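Local coordinates for HutD family protein (Pseudomonas aeruginosa, PDB 1YLL) that is of unknown function but belongs to the HutD family of the cupin superfamily, with a chain built largely of antiparallel beta strands, at residues D[43-48]-D[110-115]. Numbering follows the deposited sequence.
Sequences RLSIAD and DFNLIY
Six main-chain hydrogen bonds join 43-48 to 110-115, two at each of the pairs R43–I114, S45–N112 and A47–D110. The shortest runs from N112 N to S45 O (2.7 Å), in the carbonyl plane; A47 N instead approaches D110 O from well above the plane of the D110 carbonyl. A47 N also reaches D110 OD1 in a weak, bent bond (3.1 Å). D110 CG stands between its own backbone N and carbonyl carbon (chi1 58°), which turns the carboxylate back over A47. At the non-hydrogen-bonded pairs, CA-H groups point at carbonyls, most closely I46 CA at D110 O (3.1 Å). Segment axes at 149° fit a twisted antiparallel pair, here central in a six-stranded sheet of a cupin-type fold: 24-31 flanks 42-49, and 62-69 flanks 108-115. Apolar contact gathers on the face carrying L44, I46, F111 and L113. The L44 and F111 side chains cross obliquely, and both L44 methyls touch the CE1–CZ end of the ring, CD2 lying 3.5 Å from F111 CZ; L44 CD2 also reaches L113 CB (4.1 Å). F111 further stacks on F145 and touches C191, tying this sheet to the one containing 187-197. The other face is mixed, carrying R43, S45, D110 and N112 together with A47 and I114. R43, extended with CG anti to the backbone N (chi1 178°), runs alongside I114, whose CD1 meets the guanidinium edge at R43 NH2 (3.9 Å), while S45 CB sits over one guanidinium face, offset toward its rim. R43 NE pairs with E28, and N112 OD1 accepts a hydrogen bond from R63.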
ATOM      1  N   ARG D  43     -27.301  10.816  -4.854  1.00 14.23           N
ATOM      2  CA  ARG D  43     -26.540  11.695  -5.709  1.00 12.73           C
ATOM      3  C   ARG D  43     -25.587  12.512  -4.848  1.00 11.44           C
ATOM      4  O   ARG D  43     -25.974  13.003  -3.776  1.00 11.94           O
ATOM      5  CB  ARG D  43     -27.476  12.655  -6.432  1.00 14.10           C
ATOM      6  CG  ARG D  43     -26.808  13.651  -7.320  1.00 14.39           C
ATOM      7  CD  ARG D  43     -27.877  14.333  -8.150  1.00 18.20           C
ATOM      8  NE  ARG D  43     -27.419  15.550  -8.815  1.00 21.05           N
ATOM      9  CZ  ARG D  43     -27.408  16.761  -8.261  1.00 22.98           C
ATOM     10  NH1 ARG D  43     -26.986  17.799  -8.970  1.00 25.97           N
ATOM     11  NH2 ARG D  43     -27.785  16.942  -7.008  1.00 23.35           N
ATOM     12  N   LEU D  44     -24.355  12.651  -5.320  1.00 12.25           N
ATOM     13  CA  LEU D  44     -23.335  13.423  -4.606  1.00 12.13           C
ATOM     14  C   LEU D  44     -22.964  14.578  -5.523  1.00 11.96           C
ATOM     15  O   LEU D  44     -22.782  14.389  -6.738  1.00 12.21           O
ATOM     16  CB  LEU D  44     -22.097  12.544  -4.381  1.00 12.55           C
ATOM     17  CG  LEU D  44     -21.347  12.319  -3.062  1.00 23.31           C
ATOM     18  CD1 LEU D  44     -19.843  12.567  -3.300  1.00 15.97           C
ATOM     19  CD2 LEU D  44     -21.915  13.141  -1.906  1.00 17.62           C
ATOM     20  N   SER D  45     -22.821  15.770  -4.979  1.00 11.43           N
ATOM     21  CA  SER D  45     -22.496  16.897  -5.843  1.00 11.93           C
ATOM     22  C   SER D  45     -21.845  18.035  -5.068  1.00 11.65           C
ATOM     23  O   SER D  45     -21.856  18.048  -3.833  1.00 11.94           O
ATOM     24  CB  SER D  45     -23.784  17.449  -6.466  1.00 11.30           C
ATOM     25  OG  SER D  45     -24.699  17.875  -5.438  1.00 17.39           O
ATOM     26  N   ILE D  46     -21.280  18.977  -5.829  1.00 13.00           N
ATOM     27  CA  ILE D  46     -20.693  20.187  -5.266  1.00 13.28           C
ATOM     28  C   ILE D  46     -21.511  21.309  -5.891  1.00 16.85           C
ATOM     29  O   ILE D  46     -21.767  21.289  -7.089  1.00 19.39           O
ATOM     30  CB  ILE D  46     -19.258  20.408  -5.714  1.00 17.61           C
ATOM     31  CG1 ILE D  46     -18.339  19.367  -5.115  1.00 20.38           C
ATOM     32  CG2 ILE D  46     -18.801  21.816  -5.295  1.00 22.61           C
ATOM     33  CD1 ILE D  46     -17.041  19.355  -5.925  1.00 19.84           C
ATOM     34  N   ALA D  47     -21.943  22.279  -5.107  1.00 18.87           N
ATOM     35  CA  ALA D  47     -22.702  23.370  -5.706  1.00 19.30           C
ATOM     36  C   ALA D  47     -22.021  24.684  -5.383  1.00 21.72           C
ATOM     37  O   ALA D  47     -21.278  24.787  -4.401  1.00 20.25           O
ATOM     38  CB  ALA D  47     -24.143  23.379  -5.202  1.00 23.42           C
ATOM     39  N   ASP D  48     -22.211  25.653  -6.273  1.00 21.86           N
ATOM     40  CA  ASP D  48     -21.696  26.996  -6.066  1.00 22.90           C
ATOM     41  C   ASP D  48     -22.940  27.780  -5.758  1.00 22.96           C
ATOM     42  O   ASP D  48     -23.947  27.654  -6.454  1.00 23.54           O
ATOM     43  CB  ASP D  48     -21.033  27.542  -7.323  1.00 27.86           C
ATOM     44  CG  ASP D  48     -19.652  26.983  -7.527  1.00 32.66           C
ATOM     45  OD1 ASP D  48     -19.389  25.896  -6.980  1.00 35.44           O
ATOM     46  OD2 ASP D  48     -18.835  27.613  -8.233  1.00 36.76           O
ATOM     47  N   ASP D 110     -20.461  24.232  -1.762  1.00 15.71           N
ATOM     48  CA  ASP D 110     -20.864  23.249  -0.785  1.00 15.22           C
ATOM     49  C   ASP D 110     -20.756  21.849  -1.372  1.00 16.63           C
ATOM     50  O   ASP D 110     -20.505  21.676  -2.566  1.00 18.29           O
ATOM     51  CB  ASP D 110     -22.294  23.499  -0.271  1.00 19.70           C
ATOM     52  CG  ASP D 110     -23.335  23.511  -1.358  1.00 24.56           C
ATOM     53  OD1 ASP D 110     -23.227  22.752  -2.360  1.00 28.78           O
ATOM     54  OD2 ASP D 110     -24.304  24.284  -1.187  1.00 31.10           O
ATOM     55  N   PHE D 111     -20.883  20.872  -0.487  1.00 12.29           N
ATOM     56  CA  PHE D 111     -20.800  19.461  -0.828  1.00 13.45           C
ATOM     57  C   PHE D 111     -22.159  18.900  -0.383  1.00 10.74           C
ATOM     58  O   PHE D 111     -22.569  19.103   0.768  1.00 10.76           O
ATOM     59  CB  PHE D 111     -19.643  18.885  -0.019  1.00 14.37           C
ATOM     60  CG  PHE D 111     -19.468  17.413  -0.158  1.00 14.83           C
ATOM     61  CD1 PHE D 111     -19.054  16.854  -1.382  1.00 17.24           C
ATOM     62  CD2 PHE D 111     -19.680  16.581   0.923  1.00 15.28           C
ATOM     63  CE1 PHE D 111     -18.869  15.483  -1.499  1.00 18.73           C
ATOM     64  CE2 PHE D 111     -19.488  15.198   0.807  1.00 15.79           C
ATOM     65  CZ  PHE D 111     -19.089  14.657  -0.402  1.00 15.17           C
ATOM     66  N   ASN D 112     -22.832  18.182  -1.288  1.00  9.49           N
ATOM     67  CA  ASN D 112     -24.192  17.724  -1.014  1.00 11.54           C
ATOM     68  C   ASN D 112     -24.386  16.254  -1.211  1.00 12.27           C
ATOM     69  O   ASN D 112     -23.991  15.752  -2.241  1.00 12.76           O
ATOM     70  CB  ASN D 112     -25.158  18.382  -2.015  1.00 15.98           C
ATOM     71  CG  ASN D 112     -25.581  19.780  -1.621  1.00 22.22           C
ATOM     72  OD1 ASN D 112     -26.323  19.963  -0.659  1.00 25.39           O
ATOM     73  ND2 ASN D 112     -25.121  20.772  -2.374  1.00 27.00           N
ATOM     74  N   LEU D 113     -25.035  15.582  -0.248  1.00 10.55           N
ATOM     75  CA  LEU D 113     -25.415  14.175  -0.439  1.00 10.94           C
ATOM     76  C   LEU D 113     -26.945  14.246  -0.452  1.00 11.20           C
ATOM     77  O   LEU D 113     -27.511  14.865   0.421  1.00 10.79           O
ATOM     78  CB  LEU D 113     -25.040  13.324   0.787  1.00 11.95           C
ATOM     79  CG  LEU D 113     -24.930  11.783   0.742  1.00 22.39           C
ATOM     80  CD1 LEU D 113     -25.462  11.176   2.002  1.00 17.12           C
ATOM     81  CD2 LEU D 113     -25.530  11.165  -0.490  1.00 18.74           C
ATOM     82  N   ILE D 114     -27.591  13.664  -1.458  1.00 10.66           N
ATOM     83  CA  ILE D 114     -29.056  13.618  -1.476  1.00  9.76           C
ATOM     84  C   ILE D 114     -29.372  12.144  -1.692  1.00 11.05           C
ATOM     85  O   ILE D 114     -28.844  11.553  -2.624  1.00 13.13           O
ATOM     86  CB  ILE D 114     -29.604  14.465  -2.637  1.00 12.11           C
ATOM     87  CG1 ILE D 114     -29.105  15.910  -2.470  1.00 12.85           C
ATOM     88  CG2 ILE D 114     -31.166  14.401  -2.699  1.00 14.35           C
ATOM     89  CD1 ILE D 114     -29.567  16.849  -3.562  1.00 17.11           C
ATOM     90  N   TYR D 115     -30.228  11.565  -0.849  1.00 11.32           N
ATOM     91  CA  TYR D 115     -30.543  10.158  -1.035  1.00 10.36           C
ATOM     92  C   TYR D 115     -31.961   9.824  -0.586  1.00 11.93           C
ATOM     93  O   TYR D 115     -32.572  10.550   0.201  1.00 12.65           O
ATOM     94  CB  TYR D 115     -29.541   9.273  -0.288  1.00 12.95           C
ATOM     95  CG  TYR D 115     -29.661   9.292   1.210  1.00 12.71           C
ATOM     96  CD1 TYR D 115     -30.358   8.297   1.904  1.00  9.34           C
ATOM     97  CD2 TYR D 115     -29.083  10.316   1.955  1.00 11.93           C
ATOM     98  CE1 TYR D 115     -30.465   8.322   3.297  1.00 12.39           C
ATOM     99  CE2 TYR D 115     -29.181  10.355   3.353  1.00 14.69           C
ATOM    100  CZ  TYR D 115     -29.875   9.352   4.022  1.00 13.06           C
ATOM    101  OH  TYR D 115     -29.994   9.421   5.386  1.00 14.91           O
TER